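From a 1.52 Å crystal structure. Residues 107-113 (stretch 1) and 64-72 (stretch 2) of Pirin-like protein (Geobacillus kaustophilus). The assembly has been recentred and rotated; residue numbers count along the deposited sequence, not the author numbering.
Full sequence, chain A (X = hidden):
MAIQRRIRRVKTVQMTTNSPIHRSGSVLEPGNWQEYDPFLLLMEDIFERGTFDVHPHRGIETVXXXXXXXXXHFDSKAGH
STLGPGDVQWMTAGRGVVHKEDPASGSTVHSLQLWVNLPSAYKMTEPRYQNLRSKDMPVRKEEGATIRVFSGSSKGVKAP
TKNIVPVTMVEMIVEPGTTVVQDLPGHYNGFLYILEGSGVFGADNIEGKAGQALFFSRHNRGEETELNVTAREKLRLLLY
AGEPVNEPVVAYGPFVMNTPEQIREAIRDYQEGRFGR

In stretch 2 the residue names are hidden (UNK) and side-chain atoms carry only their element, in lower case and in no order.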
# COMPACT_ATOMS: atom_id res chain seq x y z
N SER A 107 -17.23 3.11 -15.74
CA SER A 107 -16.62 3.37 -14.44
C SER A 107 -15.26 4.04 -14.57
O SER A 107 -14.48 3.72 -15.48
CB SER A 107 -16.48 2.07 -13.65
OG SER A 107 -16.01 2.31 -12.33
N THR A 108 -14.98 4.99 -13.68
CA THR A 108 -13.65 5.56 -13.54
C THR A 108 -13.02 4.96 -12.28
O THR A 108 -13.59 5.05 -11.20
CB THR A 108 -13.70 7.09 -13.41
OG1 THR A 108 -14.25 7.65 -14.60
CG2 THR A 108 -12.30 7.66 -13.19
N VAL A 109 -11.86 4.33 -12.44
CA VAL A 109 -11.15 3.75 -11.30
C VAL A 109 -10.09 4.71 -10.78
O VAL A 109 -9.31 5.25 -11.55
CB VAL A 109 -10.51 2.39 -11.68
CG1 VAL A 109 -9.57 1.88 -10.58
CG2 VAL A 109 -11.59 1.36 -11.92
N HIS A 110 -10.10 4.92 -9.46
CA HIS A 110 -9.03 5.62 -8.78
C HIS A 110 -8.33 4.57 -7.93
O HIS A 110 -8.96 3.97 -7.07
CB HIS A 110 -9.64 6.72 -7.89
CG HIS A 110 -8.64 7.63 -7.24
ND1 HIS A 110 -9.00 8.56 -6.30
CD2 HIS A 110 -7.30 7.74 -7.39
CE1 HIS A 110 -7.93 9.23 -5.90
NE2 HIS A 110 -6.88 8.75 -6.54
N SER A 111 -7.04 4.33 -8.20
CA SER A 111 -6.31 3.24 -7.53
C SER A 111 -4.90 3.63 -7.11
O SER A 111 -4.34 4.62 -7.58
CB SER A 111 -6.24 2.00 -8.43
OG SER A 111 -5.55 2.29 -9.64
N LEU A 112 -4.36 2.84 -6.19
CA LEU A 112 -2.95 2.94 -5.80
C LEU A 112 -2.28 1.62 -6.13
O LEU A 112 -2.75 0.58 -5.67
CB LEU A 112 -2.82 3.23 -4.31
CG LEU A 112 -3.23 4.64 -3.93
CD1 LEU A 112 -3.55 4.72 -2.46
CD2 LEU A 112 -2.12 5.64 -4.31
N GLN A 113 -1.21 1.66 -6.92
CA GLN A 113 -0.51 0.46 -7.37
C GLN A 113 0.90 0.42 -6.80
O GLN A 113 1.74 1.24 -7.17
CB GLN A 113 -0.45 0.43 -8.90
CG GLN A 113 0.20 -0.80 -9.48
CD GLN A 113 -0.76 -1.96 -9.60
OE1 GLN A 113 -1.72 -2.06 -8.83
NE2 GLN A 113 -0.52 -2.83 -10.56
N UNK A 64 -2.64 -3.76 -5.57
CA UNK A 64 -3.55 -2.69 -5.97
C UNK A 64 -4.57 -2.44 -4.88
O UNK A 64 -5.14 -3.39 -4.35
c UNK A 64 -4.35 -3.08 -7.23
o UNK A 64 -3.47 -3.66 -8.21
c UNK A 64 -5.04 -1.86 -7.85
N UNK A 65 -4.76 -1.17 -4.53
CA UNK A 65 -5.86 -0.75 -3.67
C UNK A 65 -6.79 0.12 -4.51
O UNK A 65 -6.35 1.10 -5.12
c UNK A 65 -7.02 1.85 -1.90
c UNK A 65 -8.07 0.43 0.25
o UNK A 65 -9.63 2.23 0.65
c UNK A 65 -8.08 2.40 -1.15
c UNK A 65 -6.49 0.60 -1.59
c UNK A 65 -7.03 -0.10 -0.51
c UNK A 65 -5.36 0.01 -2.43
c UNK A 65 -8.59 1.69 -0.08
N UNK A 66 -8.07 -0.24 -4.56
CA UNK A 66 -9.04 0.55 -5.31
C UNK A 66 -9.69 1.58 -4.38
O UNK A 66 -10.36 1.21 -3.41
c UNK A 66 -10.11 -0.34 -5.99
c UNK A 66 -9.45 -1.24 -7.02
c UNK A 66 -11.19 0.50 -6.64
N UNK A 67 -9.45 2.86 -4.65
CA UNK A 67 -10.05 3.92 -3.85
C UNK A 67 -11.52 4.06 -4.22
O UNK A 67 -12.39 4.10 -3.35
c UNK A 67 -6.95 6.32 -4.11
c UNK A 67 -9.96 6.37 -3.17
c UNK A 67 -9.30 5.27 -4.04
c UNK A 67 -7.81 5.12 -3.71
N UNK A 68 -11.79 4.12 -5.53
CA UNK A 68 -13.14 4.25 -6.03
C UNK A 68 -13.25 3.64 -7.42
O UNK A 68 -12.23 3.44 -8.10
o UNK A 68 -12.78 6.48 -6.94
c UNK A 68 -13.58 5.72 -6.05
N UNK A 69 -14.47 3.33 -7.83
CA UNK A 69 -14.71 2.71 -9.13
C UNK A 69 -14.71 1.20 -9.07
O UNK A 69 -14.46 0.60 -8.02
N UNK A 70 -15.02 0.58 -10.21
CA UNK A 70 -15.10 -0.86 -10.32
C UNK A 70 -14.03 -1.33 -11.30
O UNK A 70 -14.03 -0.93 -12.46
c UNK A 70 -17.65 -1.47 -8.50
o UNK A 70 -17.08 -2.58 -8.33
o UNK A 70 -18.23 -0.87 -7.57
c UNK A 70 -16.49 -1.30 -10.79
c UNK A 70 -17.64 -0.83 -9.88
N UNK A 71 -13.12 -2.17 -10.80
CA UNK A 71 -11.98 -2.62 -11.59
C UNK A 71 -12.13 -4.08 -12.04
O UNK A 71 -12.51 -4.93 -11.25
c UNK A 71 -9.13 -1.77 -12.66
c UNK A 71 -10.67 -2.46 -10.79
c UNK A 71 -9.33 -2.71 -11.49
c UNK A 71 -8.18 -2.57 -10.51
N UNK A 72 -11.82 -4.33 -13.31
CA UNK A 72 -11.73 -5.68 -13.84
C UNK A 72 -10.26 -6.06 -13.94
O UNK A 72 -9.45 -5.37 -14.59
o UNK A 72 -13.83 -5.82 -17.59
c UNK A 72 -13.88 -5.56 -15.20
c UNK A 72 -12.38 -5.77 -15.23
o UNK A 72 -15.69 -5.13 -16.66
c UNK A 72 -14.51 -5.50 -16.59
O HOH W 1 -11.70 8.63 -5.73
O HOH W 2 -14.04 6.87 -9.29

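Position 64 has three side-chain atoms: a CB that carries one oxygen and one carbon. The oxygen lies 2.5 Å from OE1 of Q113. This is threonine, T64, and OG1 is the donor of a very short hydrogen bond to Q113, whose folded side chain (chi2 84°) brings its end back to the neighbouring strand. The pair Q113 and T64 is of the non-hydrogen-bonded type, so this side-chain bond joins two residues that exchange no backbone hydrogen bonds, although T64 CA and Q113 CA are 4.6 Å apart.

Position 65 carries one carbon and then a six-carbon ring bearing one oxygen. The side chain lies on the same sheet face as that of L112, but the bonding to stretch 1 runs through the backbone. The ring and its oxygen define tyrosine, Y65. The bonds are Y65 N to L112 O and L112 N to Y65 O, both 2.9 Å, at 169° and 165°. Such a reciprocal, nearly linear couple marks an antiparallel hydrogen-bonded pair.

At position 66 a CB bears two carbons, three in all, and one of the two is 4.5 Å from V109 CG1, a loose apolar contact. The pattern is that of valine, V66, and the carbon is CG1. V66 pairs with S111 without backbone hydrogen bonds, CA to CA 4.4 Å.

Position 67 shows four carbons, forked at the first, with one arm two carbons long. The end carbon of the long arm lies over one face of the H110 ring, 3.4 Å from the ring centroid and only 10° off the normal, a CH-pi contact. This is isoleucine, I67, and the carbon is CD1, which is also 4.1 Å from L112 CG.

Position 68 has one carbon and then one oxygen, the oxygen 3.3 Å from H110 CB; hence serine, S68. The hydrogen bond from H110 N to S68 O is 2.9 Å (163°), and that from S68 N to H110 O is 3.2 Å (162°). Water 1 joins S68 OG to H110 ND1 at 2.7 and 2.8 Å; water 2 lies 2.7 Å from S68 OG and donates to T108 O, also at 2.7 Å.

Position 69 has no side-chain atoms. An ideal CB would sit 2.2 Å from T108 O and 2.8 Å from V109 CA, both clashes, and phi/psi of 91/176 would also jam it against the preceding carbonyl. This is glycine, G69.

Position 70 has three carbons, the third bearing two oxygens. Its CA-to-CB bond points away, though CB is 4.0 Å from S107 OG. This is glutamate, E70, whose N donates to S107 OG at 2.9 Å.

Position 71 has four carbons forked at the second, one end carbon 4.0 Å from V109 CG2. This is leucine, L71, and the carbon is CD1.

Position 72 again has three carbons ending in two oxygens, and touches nothing on stretch 1. It is glutamate, E72.

The contact works as an antiparallel ladder with a bulge. H110 pairs with S68 but S111 with V66, so the register shifts by one. H110 O accommodates the step by accepting from both I67 N (2.7 Å, 138°) and S68 N. I67 packs over the histidine ring there, and the close backbone approach continues to G69.

Stretch 2, residues 64-72: TYVISGELE
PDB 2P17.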